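Local coordinates for putative peptide ABC-transport system periplasmic peptide-binding protein (Campylobacter jejuni, PDB 4OEV), which binds nickel(II) outside the cytoplasm, here together with oxalate, and probably delivers it to an ABC-type importer, at residues A239-L244 with L457-F462; F246-E251 with G414-K419; A261-V266 with E450-I455; F333-M338 with V360-V365. One frame throughout, in Å; residues are numbered along the deposited sequence.

Contact 1. Residues A239-L244 with L457-F462; sequences ADYRAL and LAYLDF
Strands 241-246 and 454-467 run antiparallel here, and their pairing opens with a classic beta bulge at L457 and A458, which both face R242. R242 O therefore accepts twice, from L457 N at 2.9 Å and, more loosely, from A458 N at 3.3 Å. L457, with CG anti to its carbonyl carbon, lays CD1 along the backbone of A243 and L244. A458 returns a bond through its own carbonyl, which R242 N meets nearly along the C=O axis. Y459 is the non-hydrogen-bonded partner of Y241, and both rings leave the same face of the sheet side by side. The pairing sets Y241 CB squarely over the Y459 ring, 3.9 Å from the centroid; chi1 of 63°, the crowded position, then turns the Y241 ring edge toward that face. The Y459 hydroxyl is held beyond the pair by H285 O and E288 N. L460 N then donates almost straight to D240 O at 2.9 Å. On the other side of the sheet, L460 CD1 lies 3.7 Å from R242 CZ, over the middle of one guanidinium face. That guanidinium forms an end-on salt bridge to D240, NH1 to OD1 and NH2 to OD2, both oxygens met from above the carboxylate plane. D240 OD1 also bonds ring nitrogen ND1 of H480, and OD2 the backbone N of H481; both histidines bind nickel, so D240 is second-shell, and its charge would probably make the H480 imidazole a better electron donor. Past D461, F462 presents its edge to the nearly coplanar carboxylate, with CZ 3.3 Å from D240 OD2.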
loop_
_atom_site.group_PDB
_atom_site.type_symbol
_atom_site.label_atom_id
_atom_site.label_comp_id
_atom_site.label_asym_id
_atom_site.label_seq_id
_atom_site.Cartn_x
_atom_site.Cartn_y
_atom_site.Cartn_z
ATOM N N ALA A 239 2.822 6.302 -6.056
ATOM C CA ALA A 239 2.948 7.017 -4.782
ATOM C C ALA A 239 3.723 6.145 -3.786
ATOM O O ALA A 239 3.748 6.400 -2.574
ATOM C CB ALA A 239 1.539 7.407 -4.225
ATOM N N ASP A 240 4.336 5.087 -4.307
ATOM C CA ASP A 240 5.054 4.130 -3.483
ATOM C C ASP A 240 6.464 4.614 -3.131
ATOM O O ASP A 240 7.238 4.914 -4.038
ATOM C CB ASP A 240 5.140 2.804 -4.231
ATOM C CG ASP A 240 5.614 1.679 -3.351
ATOM O OD1 ASP A 240 5.662 1.848 -2.114
ATOM O OD2 ASP A 240 5.892 0.603 -3.885
ATOM N N TYR A 241 6.810 4.680 -1.849
ATOM C CA TYR A 241 8.216 5.052 -1.474
ATOM C C TYR A 241 8.939 3.940 -0.693
ATOM O O TYR A 241 8.306 3.067 -0.097
ATOM C CB TYR A 241 8.235 6.360 -0.658
ATOM C CG TYR A 241 7.500 6.242 0.678
ATOM C CD1 TYR A 241 8.128 5.667 1.789
ATOM C CD2 TYR A 241 6.207 6.726 0.830
ATOM C CE1 TYR A 241 7.443 5.536 3.015
ATOM C CE2 TYR A 241 5.527 6.619 2.062
ATOM C CZ TYR A 241 6.147 6.004 3.120
ATOM O OH TYR A 241 5.497 5.872 4.320
ATOM N N ARG A 242 10.280 3.959 -0.711
ATOM C CA ARG A 242 11.093 3.071 0.101
ATOM C C ARG A 242 11.783 3.911 1.167
ATOM O O ARG A 242 12.090 5.055 0.923
ATOM C CB ARG A 242 12.189 2.312 -0.705
ATOM C CG ARG A 242 11.587 1.330 -1.718
ATOM C CD ARG A 242 11.062 0.075 -1.062
ATOM N NE ARG A 242 10.198 -0.649 -1.976
ATOM C CZ ARG A 242 8.908 -0.392 -2.160
ATOM N NH1 ARG A 242 8.291 0.591 -1.504
ATOM N NH2 ARG A 242 8.223 -1.113 -3.026
ATOM N N ALA A 243 11.995 3.317 2.328
ATOM C CA ALA A 243 12.590 4.009 3.487
ATOM C C ALA A 243 13.224 3.007 4.410
ATOM O O ALA A 243 12.863 1.825 4.353
ATOM C CB ALA A 243 11.464 4.851 4.254
ATOM N N LEU A 244 14.169 3.468 5.266
ATOM C CA LEU A 244 14.612 2.679 6.404
ATOM C C LEU A 244 13.646 2.948 7.562
ATOM O O LEU A 244 13.533 4.093 8.001
ATOM C CB LEU A 244 16.046 3.040 6.862
ATOM C CG LEU A 244 16.537 2.160 7.995
ATOM C CD1 LEU A 244 16.658 0.776 7.411
ATOM C CD2 LEU A 244 17.964 2.708 8.534
ATOM N N LEU A 457 13.843 7.352 1.512
ATOM C CA LEU A 457 14.894 7.179 0.497
ATOM C C LEU A 457 14.395 7.598 -0.879
ATOM O O LEU A 457 14.907 8.564 -1.443
ATOM C CB LEU A 457 15.370 5.732 0.499
ATOM C CG LEU A 457 16.031 5.348 1.830
ATOM C CD1 LEU A 457 16.161 3.810 1.938
ATOM C CD2 LEU A 457 17.425 5.996 1.896
ATOM N N ALA A 458 13.381 6.916 -1.431
ATOM C CA ALA A 458 12.988 7.247 -2.787
ATOM C C ALA A 458 11.533 6.838 -3.117
ATOM O O ALA A 458 11.036 5.841 -2.600
ATOM C CB ALA A 458 13.923 6.591 -3.783
ATOM N N TYR A 459 10.905 7.609 -3.992
ATOM C CA TYR A 459 9.636 7.237 -4.630
ATOM C C TYR A 459 9.941 6.470 -5.923
ATOM O O TYR A 459 10.857 6.832 -6.639
ATOM C CB TYR A 459 8.809 8.472 -4.946
ATOM C CG TYR A 459 8.037 9.003 -3.744
ATOM C CD1 TYR A 459 6.696 8.693 -3.556
ATOM C CD2 TYR A 459 8.638 9.855 -2.832
ATOM C CE1 TYR A 459 5.969 9.203 -2.462
ATOM C CE2 TYR A 459 7.930 10.358 -1.719
ATOM C CZ TYR A 459 6.602 10.040 -1.549
ATOM O OH TYR A 459 5.909 10.537 -0.461
ATOM N N LEU A 460 9.210 5.384 -6.172
ATOM C CA LEU A 460 9.492 4.492 -7.295
ATOM C C LEU A 460 8.557 4.644 -8.503
ATOM O O LEU A 460 7.339 4.888 -8.348
ATOM C CB LEU A 460 9.415 3.050 -6.812
ATOM C CG LEU A 460 10.194 2.691 -5.583
ATOM C CD1 LEU A 460 9.939 1.223 -5.308
ATOM C CD2 LEU A 460 11.726 2.945 -5.837
ATOM N N ASP A 461 9.122 4.524 -9.705
ATOM C CA ASP A 461 8.307 4.189 -10.865
ATOM C C ASP A 461 8.280 2.680 -10.968
ATOM O O ASP A 461 9.161 1.990 -10.449
ATOM C CB ASP A 461 8.846 4.758 -12.168
ATOM C CG ASP A 461 8.527 6.192 -12.346
ATOM O OD1 ASP A 461 7.861 6.748 -11.460
ATOM O OD2 ASP A 461 8.913 6.756 -13.393
ATOM N N PHE A 462 7.287 2.166 -11.674
ATOM C CA PHE A 462 7.214 0.732 -11.869
ATOM C C PHE A 462 7.295 0.434 -13.340
ATOM O O PHE A 462 6.836 1.217 -14.170
ATOM C CB PHE A 462 5.932 0.150 -11.252
ATOM C CG PHE A 462 6.032 -0.022 -9.767
ATOM C CD1 PHE A 462 6.593 -1.173 -9.238
ATOM C CD2 PHE A 462 5.582 0.961 -8.914
ATOM C CE1 PHE A 462 6.747 -1.346 -7.859
ATOM C CE2 PHE A 462 5.729 0.799 -7.512
ATOM C CZ PHE A 462 6.293 -0.350 -6.996
#

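Contact 2. Residues F246-E251 with G414-K419; sequences FNLDNE and GHYHDK
G414 O is gripped once across this contact, by L248 N, but firmly: the bond is 2.8 Å long, lies in the carbonyl plane and is nearly straight at 172°. L248 then wraps round the same oxygen, its CB and CD2 each 3.5 Å from G414 O. CD2 continues to the edge of the Y416 ring, where it meets CD1. G414 comes close enough for its CA to touch F246 O at 3.4 Å, a CA-H...O contact. N247 opens a type I turn that runs to N250, and its side chain, CG anti to the backbone N (chi1 -172°), reaches forward so that OD1 accepts from D249 N at 2.8 Å, an Asx turn. The same OD1 lies at the edge of the H415 ring, 3.4 Å from CD2. D249 crosses H415 at about a right angle, with carboxylate and ring planes only 9° apart and OD2 3.7 Å from H415 CD2. The imidazole is fixed by partners on both nitrogens, D403 at ND1 and S375 O at NE2. This is loop-to-loop packing: the turn leaves strand 241-246 for helix 256-265, whose R259 touches L248, while the other loop enters helix 419-429, with D418 as N-cap and Y416 against helix 434-450.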
loop_
_atom_site.group_PDB
_atom_site.type_symbol
_atom_site.label_atom_id
_atom_site.label_comp_id
_atom_site.label_asym_id
_atom_site.label_seq_id
_atom_site.Cartn_x
_atom_site.Cartn_y
_atom_site.Cartn_z
ATOM N N PHE A 246 13.010 2.838 11.362
ATOM C CA PHE A 246 13.647 2.688 12.683
ATOM C C PHE A 246 12.736 1.958 13.633
ATOM O O PHE A 246 11.515 2.288 13.729
ATOM C CB PHE A 246 13.971 4.053 13.306
ATOM C CG PHE A 246 14.920 4.892 12.521
ATOM C CD1 PHE A 246 16.182 4.426 12.189
ATOM C CD2 PHE A 246 14.586 6.195 12.206
ATOM C CE1 PHE A 246 17.058 5.215 11.508
ATOM C CE2 PHE A 246 15.468 7.006 11.533
ATOM C CZ PHE A 246 16.723 6.516 11.188
ATOM N N ASN A 247 13.265 0.980 14.354
ATOM C CA ASN A 247 12.499 0.395 15.427
ATOM C C ASN A 247 12.781 1.235 16.672
ATOM O O ASN A 247 13.909 1.306 17.166
ATOM C CB ASN A 247 12.830 -1.095 15.687
ATOM C CG ASN A 247 11.864 -1.708 16.704
ATOM O OD1 ASN A 247 11.454 -0.996 17.639
ATOM N ND2 ASN A 247 11.500 -3.015 16.551
ATOM N N LEU A 248 11.753 1.869 17.193
ATOM C CA LEU A 248 11.991 2.830 18.271
ATOM C C LEU A 248 12.200 2.122 19.603
ATOM O O LEU A 248 12.566 2.795 20.580
ATOM C CB LEU A 248 10.815 3.846 18.374
ATOM C CG LEU A 248 10.789 5.082 17.453
ATOM C CD1 LEU A 248 12.095 5.739 17.458
ATOM C CD2 LEU A 248 10.515 4.758 15.973
ATOM N N ASP A 249 11.988 0.787 19.683
ATOM C CA ASP A 249 12.327 0.051 20.894
ATOM C C ASP A 249 13.866 -0.139 21.025
ATOM O O ASP A 249 14.361 -0.501 22.095
ATOM C CB ASP A 249 11.718 -1.356 20.958
ATOM C CG ASP A 249 10.175 -1.338 21.089
ATOM O OD1 ASP A 249 9.624 -0.222 21.310
ATOM O OD2 ASP A 249 9.582 -2.450 20.966
ATOM N N ASN A 250 14.591 0.037 19.930
ATOM C CA ASN A 250 16.060 -0.208 19.943
ATOM C C ASN A 250 16.780 0.836 20.786
ATOM O O ASN A 250 16.481 2.022 20.660
ATOM C CB ASN A 250 16.577 -0.209 18.488
ATOM C CG ASN A 250 18.104 -0.372 18.420
ATOM O OD1 ASN A 250 18.808 0.624 18.468
ATOM N ND2 ASN A 250 18.598 -1.604 18.317
ATOM N N GLU A 251 17.752 0.430 21.619
ATOM C CA GLU A 251 18.363 1.363 22.591
ATOM C C GLU A 251 19.082 2.546 21.911
ATOM O O GLU A 251 19.067 3.677 22.415
ATOM C CB GLU A 251 19.354 0.617 23.525
ATOM C CG GLU A 251 20.552 -0.009 22.791
ATOM C CD GLU A 251 21.636 -0.538 23.735
ATOM O OE1 GLU A 251 22.056 0.214 24.653
ATOM O OE2 GLU A 251 22.047 -1.711 23.566
ATOM N N GLY A 414 7.344 0.172 13.523
ATOM C CA GLY A 414 8.499 0.698 14.250
ATOM C C GLY A 414 8.145 1.180 15.642
ATOM O O GLY A 414 9.035 1.566 16.402
ATOM N N HIS A 415 6.860 1.121 16.002
ATOM C CA HIS A 415 6.431 1.505 17.353
ATOM C C HIS A 415 6.693 2.959 17.585
ATOM O O HIS A 415 7.212 3.377 18.632
ATOM C CB HIS A 415 7.122 0.641 18.397
ATOM C CG HIS A 415 7.103 -0.805 18.009
ATOM N ND1 HIS A 415 5.923 -1.524 17.888
ATOM C CD2 HIS A 415 8.100 -1.637 17.626
ATOM C CE1 HIS A 415 6.207 -2.744 17.458
ATOM N NE2 HIS A 415 7.526 -2.834 17.293
ATOM N N TYR A 416 6.345 3.729 16.582
ATOM C CA TYR A 416 6.575 5.189 16.606
ATOM C C TYR A 416 5.468 5.890 17.374
ATOM O O TYR A 416 4.321 5.660 17.057
ATOM C CB TYR A 416 6.596 5.695 15.188
ATOM C CG TYR A 416 6.782 7.197 15.016
ATOM C CD1 TYR A 416 7.985 7.820 15.372
ATOM C CD2 TYR A 416 5.801 7.964 14.434
ATOM C CE1 TYR A 416 8.167 9.198 15.177
ATOM C CE2 TYR A 416 5.971 9.319 14.217
ATOM C CZ TYR A 416 7.160 9.941 14.590
ATOM O OH TYR A 416 7.278 11.335 14.347
ATOM N N HIS A 417 5.787 6.717 18.372
ATOM C CA HIS A 417 4.742 7.457 19.140
ATOM C C HIS A 417 5.096 8.927 19.174
ATOM O O HIS A 417 6.056 9.316 19.846
ATOM C CB HIS A 417 4.642 6.912 20.562
ATOM C CG HIS A 417 4.141 5.504 20.636
ATOM N ND1 HIS A 417 2.981 5.156 21.311
ATOM C CD2 HIS A 417 4.635 4.356 20.120
ATOM C CE1 HIS A 417 2.792 3.853 21.203
ATOM N NE2 HIS A 417 3.778 3.344 20.475
ATOM N N ASP A 418 4.370 9.763 18.445
ATOM C CA ASP A 418 4.616 11.225 18.445
ATOM C C ASP A 418 3.325 11.975 18.620
ATOM O O ASP A 418 2.368 11.748 17.848
ATOM C CB ASP A 418 5.262 11.682 17.151
ATOM C CG ASP A 418 5.643 13.138 17.166
ATOM O OD1 ASP A 418 4.845 14.020 16.753
ATOM O OD2 ASP A 418 6.780 13.427 17.619
ATOM N N LYS A 419 3.261 12.839 19.636
ATOM C CA LYS A 419 2.021 13.545 19.901
ATOM C C LYS A 419 1.608 14.504 18.775
ATOM O O LYS A 419 0.406 14.581 18.441
ATOM C CB LYS A 419 2.093 14.347 21.208
ATOM C CG LYS A 419 1.993 13.549 22.471
ATOM C CD LYS A 419 1.896 14.563 23.646
ATOM C CE LYS A 419 2.096 13.871 25.018
ATOM N NZ LYS A 419 2.314 14.972 26.022
#

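Contact 3. Residues A261-V266 with E450-I455; sequences ALNYAV and ENPPFI
From its CB, the side chain of I455 points at helix 256-265 and slides past N263 in the opposite direction. CB itself lies 3.8 Å from N263 OD1. The short branch, CG2, comes nearer to that oxygen, at 3.5 Å, whereas CG1, anti to the carbonyl carbon, runs along the nitrogen end of the amide, 3.6 Å from N263 ND2. An extended second torsion (178°) carries CD1 on to the helix backbone, where it meets L262 O at 3.5 Å. There the methyl also touches L262 CB and, at 4.1 Å, V266 CG2. The amide that I455 straddles is fixed in rotation by its nitrogen: N263 ND2 donates to F454 O at 3.1 Å, on a lone pair and within its own amide plane, and also to R259 O one helical turn back. P452 CB adds a looser touch beside ND2. R259 reaches P452 O and N451 as well, so the proline-containing link after helix 434-450 is tied to the same helix. Helix 342-357 closes in from another direction, with F355 touching L262, V266 and I455. A helix packed on a sheet strand in this way is consistent with the alpha/beta lobes of the solute-binding protein family 5 fold.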
loop_
_atom_site.group_PDB
_atom_site.type_symbol
_atom_site.label_atom_id
_atom_site.label_comp_id
_atom_site.label_asym_id
_atom_site.label_seq_id
_atom_site.Cartn_x
_atom_site.Cartn_y
_atom_site.Cartn_z
ATOM N N ALA A 261 21.095 11.777 12.902
ATOM C CA ALA A 261 22.446 11.560 12.378
ATOM C C ALA A 261 22.420 10.557 11.212
ATOM O O ALA A 261 23.073 10.778 10.179
ATOM C CB ALA A 261 23.356 11.109 13.480
ATOM N N LEU A 262 21.677 9.461 11.368
ATOM C CA LEU A 262 21.599 8.460 10.309
ATOM C C LEU A 262 20.955 9.027 9.037
ATOM O O LEU A 262 21.336 8.666 7.916
ATOM C CB LEU A 262 20.831 7.237 10.796
ATOM C CG LEU A 262 21.539 6.580 11.977
ATOM C CD1 LEU A 262 20.711 5.527 12.543
ATOM C CD2 LEU A 262 22.885 5.960 11.528
ATOM N N ASN A 263 20.014 9.944 9.203
ATOM C CA ASN A 263 19.449 10.633 8.042
ATOM C C ASN A 263 20.504 11.498 7.330
ATOM O O ASN A 263 20.625 11.430 6.114
ATOM C CB ASN A 263 18.269 11.470 8.451
ATOM C CG ASN A 263 16.964 10.687 8.356
ATOM O OD1 ASN A 263 16.356 10.620 7.285
ATOM N ND2 ASN A 263 16.565 10.055 9.452
ATOM N N TYR A 264 21.283 12.274 8.088
ATOM C CA TYR A 264 22.328 13.140 7.499
ATOM C C TYR A 264 23.441 12.335 6.839
ATOM O O TYR A 264 24.219 12.863 6.006
ATOM C CB TYR A 264 22.937 14.075 8.565
ATOM C CG TYR A 264 22.078 15.283 8.912
ATOM C CD1 TYR A 264 21.786 16.247 7.961
ATOM C CD2 TYR A 264 21.578 15.463 10.198
ATOM C CE1 TYR A 264 20.999 17.352 8.276
ATOM C CE2 TYR A 264 20.812 16.554 10.523
ATOM C CZ TYR A 264 20.519 17.502 9.553
ATOM O OH TYR A 264 19.716 18.588 9.860
ATOM N N ALA A 265 23.523 11.054 7.189
ATOM C CA ALA A 265 24.603 10.207 6.725
ATOM C C ALA A 265 24.399 9.673 5.305
ATOM O O ALA A 265 25.354 9.242 4.661
ATOM C CB ALA A 265 24.779 9.045 7.673
ATOM N N VAL A 266 23.161 9.650 4.839
ATOM C CA VAL A 266 22.863 8.979 3.569
ATOM C C VAL A 266 22.808 9.956 2.383
ATOM O O VAL A 266 22.050 10.925 2.401
ATOM C CB VAL A 266 21.494 8.209 3.658
ATOM C CG1 VAL A 266 21.197 7.508 2.295
ATOM C CG2 VAL A 266 21.527 7.175 4.784
ATOM N N GLU A 450 10.759 16.733 12.503
ATOM C CA GLU A 450 11.328 17.020 13.828
ATOM C C GLU A 450 11.607 15.743 14.622
ATOM O O GLU A 450 12.464 15.703 15.510
ATOM C CB GLU A 450 10.399 17.945 14.659
ATOM C CG GLU A 450 10.155 19.356 14.051
ATOM C CD GLU A 450 11.424 20.209 13.880
ATOM O OE1 GLU A 450 12.453 19.960 14.565
ATOM O OE2 GLU A 450 11.393 21.156 13.060
ATOM N N ASN A 451 10.838 14.711 14.331
ATOM C CA ASN A 451 10.969 13.457 15.023
ATOM C C ASN A 451 10.798 12.331 14.012
ATOM O O ASN A 451 9.739 11.690 13.936
ATOM C CB ASN A 451 9.953 13.371 16.158
ATOM C CG ASN A 451 10.119 12.114 16.984
ATOM O OD1 ASN A 451 11.176 11.457 16.965
ATOM N ND2 ASN A 451 9.098 11.782 17.721
ATOM N N PRO A 452 11.851 12.084 13.226
ATOM C CA PRO A 452 11.762 11.191 12.057
ATOM C C PRO A 452 11.608 9.707 12.456
ATOM O O PRO A 452 12.399 9.154 13.199
ATOM C CB PRO A 452 13.080 11.456 11.311
ATOM C CG PRO A 452 14.046 11.977 12.409
ATOM C CD PRO A 452 13.164 12.731 13.376
ATOM N N PRO A 453 10.533 9.076 11.984
ATOM C CA PRO A 453 10.358 7.645 12.242
ATOM C C PRO A 453 11.241 6.806 11.301
ATOM O O PRO A 453 11.449 5.601 11.545
ATOM C CB PRO A 453 8.887 7.427 11.908
ATOM C CG PRO A 453 8.618 8.435 10.847
ATOM C CD PRO A 453 9.363 9.657 11.288
ATOM N N PHE A 454 11.635 7.424 10.186
ATOM C CA PHE A 454 12.290 6.712 9.069
ATOM C C PHE A 454 13.577 7.402 8.620
ATOM O O PHE A 454 13.857 8.563 8.977
ATOM C CB PHE A 454 11.413 6.611 7.794
ATOM C CG PHE A 454 10.084 5.836 7.913
ATOM C CD1 PHE A 454 9.737 5.004 9.002
ATOM C CD2 PHE A 454 9.199 5.882 6.824
ATOM C CE1 PHE A 454 8.482 4.351 9.042
ATOM C CE2 PHE A 454 7.949 5.224 6.853
ATOM C CZ PHE A 454 7.604 4.443 7.949
ATOM N N ILE A 455 14.316 6.722 7.742
ATOM C CA ILE A 455 15.087 7.451 6.723
ATOM C C ILE A 455 14.318 7.303 5.400
ATOM O O ILE A 455 14.222 6.165 4.883
ATOM C CB ILE A 455 16.486 6.927 6.479
ATOM C CG1 ILE A 455 17.308 6.961 7.777
ATOM C CG2 ILE A 455 17.123 7.769 5.419
ATOM C CD1 ILE A 455 18.711 6.388 7.599
#

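Contact 4. Residues F333-M338 with V360-V365; sequences FEIWAM and VVSKVV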
loop_
_atom_site.group_PDB
_atom_site.type_symbol
_atom_site.label_atom_id
_atom_site.label_comp_id
_atom_site.label_asym_id
_atom_site.label_seq_id
_atom_site.Cartn_x
_atom_site.Cartn_y
_atom_site.Cartn_z
ATOM N N PHE A 333 23.568 -1.958 14.960
ATOM C CA PHE A 333 22.210 -2.485 14.880
ATOM C C PHE A 333 22.027 -3.253 13.570
ATOM O O PHE A 333 22.898 -3.206 12.691
ATOM C CB PHE A 333 21.169 -1.356 15.010
ATOM C CG PHE A 333 21.314 -0.276 13.978
ATOM C CD1 PHE A 333 20.648 -0.377 12.776
ATOM C CD2 PHE A 333 22.141 0.827 14.198
ATOM C CE1 PHE A 333 20.795 0.613 11.804
ATOM C CE2 PHE A 333 22.303 1.826 13.236
ATOM C CZ PHE A 333 21.629 1.715 12.022
ATOM N N GLU A 334 20.929 -3.993 13.438
ATOM C CA GLU A 334 20.738 -4.764 12.207
ATOM C C GLU A 334 19.843 -4.046 11.229
ATOM O O GLU A 334 18.937 -3.316 11.633
ATOM C CB GLU A 334 20.160 -6.129 12.509
ATOM C CG GLU A 334 21.068 -6.961 13.362
ATOM C CD GLU A 334 20.419 -8.234 13.824
ATOM O OE1 GLU A 334 21.187 -9.127 14.228
ATOM O OE2 GLU A 334 19.148 -8.322 13.804
ATOM N N ILE A 335 20.111 -4.234 9.939
ATOM C CA ILE A 335 19.231 -3.704 8.892
ATOM C C ILE A 335 18.640 -4.890 8.133
ATOM O O ILE A 335 19.387 -5.642 7.507
ATOM C CB ILE A 335 20.004 -2.800 7.914
ATOM C CG1 ILE A 335 20.673 -1.637 8.653
ATOM C CG2 ILE A 335 19.098 -2.288 6.831
ATOM C CD1 ILE A 335 21.816 -0.995 7.821
ATOM N N TRP A 336 17.321 -5.079 8.188
ATOM C CA TRP A 336 16.708 -6.241 7.564
ATOM C C TRP A 336 16.058 -5.894 6.216
ATOM O O TRP A 336 15.423 -4.840 6.078
ATOM C CB TRP A 336 15.662 -6.850 8.507
ATOM C CG TRP A 336 16.274 -7.634 9.665
ATOM C CD1 TRP A 336 17.087 -7.145 10.672
ATOM C CD2 TRP A 336 16.109 -9.028 9.930
ATOM N NE1 TRP A 336 17.441 -8.164 11.534
ATOM C CE2 TRP A 336 16.854 -9.326 11.102
ATOM C CE3 TRP A 336 15.419 -10.063 9.281
ATOM C CZ2 TRP A 336 16.910 -10.608 11.642
ATOM C CZ3 TRP A 336 15.487 -11.352 9.820
ATOM C CH2 TRP A 336 16.222 -11.601 10.992
ATOM N N ALA A 337 16.222 -6.767 5.219
ATOM C CA ALA A 337 15.622 -6.529 3.900
ATOM C C ALA A 337 14.960 -7.793 3.420
ATOM O O ALA A 337 15.440 -8.897 3.705
ATOM C CB ALA A 337 16.697 -6.060 2.841
ATOM N N MET A 338 13.852 -7.625 2.688
ATOM C CA MET A 338 13.247 -8.737 1.969
ATOM C C MET A 338 14.223 -9.286 0.926
ATOM O O MET A 338 14.530 -8.571 -0.026
ATOM C CB MET A 338 11.969 -8.272 1.266
ATOM C CG MET A 338 10.883 -7.702 2.197
ATOM S SD MET A 338 9.572 -7.136 1.141
ATOM C CE MET A 338 8.306 -6.575 2.307
ATOM N N VAL A 360 29.431 4.193 12.181
ATOM C CA VAL A 360 28.288 3.435 12.676
ATOM C C VAL A 360 28.322 2.016 12.101
ATOM O O VAL A 360 28.325 1.824 10.878
ATOM C CB VAL A 360 26.965 4.120 12.327
ATOM C CG1 VAL A 360 25.780 3.246 12.735
ATOM C CG2 VAL A 360 26.895 5.481 13.015
ATOM N N VAL A 361 28.379 1.028 12.986
ATOM C CA VAL A 361 28.464 -0.366 12.557
ATOM C C VAL A 361 27.054 -0.921 12.349
ATOM O O VAL A 361 26.128 -0.608 13.107
ATOM C CB VAL A 361 29.267 -1.242 13.576
ATOM C CG1 VAL A 361 29.178 -2.719 13.214
ATOM C CG2 VAL A 361 30.771 -0.789 13.703
ATOM N N SER A 362 26.863 -1.688 11.279
ATOM C CA SER A 362 25.559 -2.339 11.053
ATOM C C SER A 362 25.721 -3.662 10.300
ATOM O O SER A 362 26.767 -3.934 9.664
ATOM C CB SER A 362 24.604 -1.419 10.307
ATOM O OG SER A 362 25.122 -1.108 9.032
ATOM N N LYS A 363 24.715 -4.515 10.440
ATOM C CA LYS A 363 24.745 -5.844 9.851
ATOM C C LYS A 363 23.566 -6.023 8.939
ATOM O O LYS A 363 22.426 -5.838 9.400
ATOM C CB LYS A 363 24.701 -6.898 10.962
ATOM C CG LYS A 363 24.676 -8.335 10.453
ATOM C CD LYS A 363 24.469 -9.315 11.599
ATOM C CE LYS A 363 24.342 -10.738 11.075
ATOM N NZ LYS A 363 24.278 -11.753 12.183
ATOM N N VAL A 364 23.785 -6.404 7.684
ATOM C CA VAL A 364 22.619 -6.574 6.794
ATOM C C VAL A 364 22.071 -7.993 6.921
ATOM O O VAL A 364 22.806 -8.970 6.870
ATOM C CB VAL A 364 22.955 -6.233 5.330
ATOM C CG1 VAL A 364 21.745 -6.519 4.409
ATOM C CG2 VAL A 364 23.323 -4.744 5.217
ATOM N N VAL A 365 20.766 -8.105 7.165
ATOM C CA VAL A 365 20.159 -9.417 7.287
ATOM C C VAL A 365 19.053 -9.540 6.228
ATOM O O VAL A 365 18.037 -8.890 6.322
ATOM C CB VAL A 365 19.587 -9.637 8.713
ATOM C CG1 VAL A 365 19.013 -11.055 8.843
ATOM C CG2 VAL A 365 20.685 -9.314 9.801
#
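W336 lays its indole over V365, the two side chains standing side by side on one face of the sheet. V365 CG1, anti to its backbone N (chi1 -177°), rises to 3.4 Å from the centroid of the six-membered ring, almost on the ring normal, in a close CH-pi contact. The rotation of the indole is set by a hydrogen bond as well: W336 NE1 donates in the ring plane to E334 OE2 at 2.8 Å, reaching that oxygen from above the carboxylate plane. E334 stretches out beyond CG to get there, and its CD passes V365 CG2 on the way. Its other oxygen, OE1, is 4.5 Å from K363 NZ, too far for a salt bridge, though the opposite charges probably attract. Below these side chains the backbones pair in parallel, the two ends of a beta-alpha-beta unit in which helix 342-357 makes the crossover. I335 sits between its two hydrogen-bonded neighbours in the usual parallel way, its N giving to K363 O and its O receiving from V365 N at 2.8 Å; A337 N then takes up V365 O. Toward the start the ladder loosens, and the bond from F333 N to V361 O is weak. On the face that helix 342-357 covers, I335 CD1 lies 3.5 Å from S362 OG, and F333, in the crowded chi1 position (58°), brings CE2 to within 3.8 Å of V360 CG1.

All four contacts probably belong to one lobe, and strand 241-246 with its continuation connects the first three. Contacts 1 and 3 share strand 454-467, where L244 N probably bonds I455 O at 2.7 Å; their centres are 16 Å apart. Contact 2 follows contact 1 directly along the chain and meets contact 3, with Y416 OH 2.5 Å from N451 O. Contact 4 packs against contact 3 through L262 CD1 and F333 CZ, 4.0 Å apart, and reaches contact 1 where I335 touches L244. Contact 4 reaches the oxalate directly through M338; in contact 1 the R242 side chain stays about 6 Å from oxalate and 7 Å from nickel.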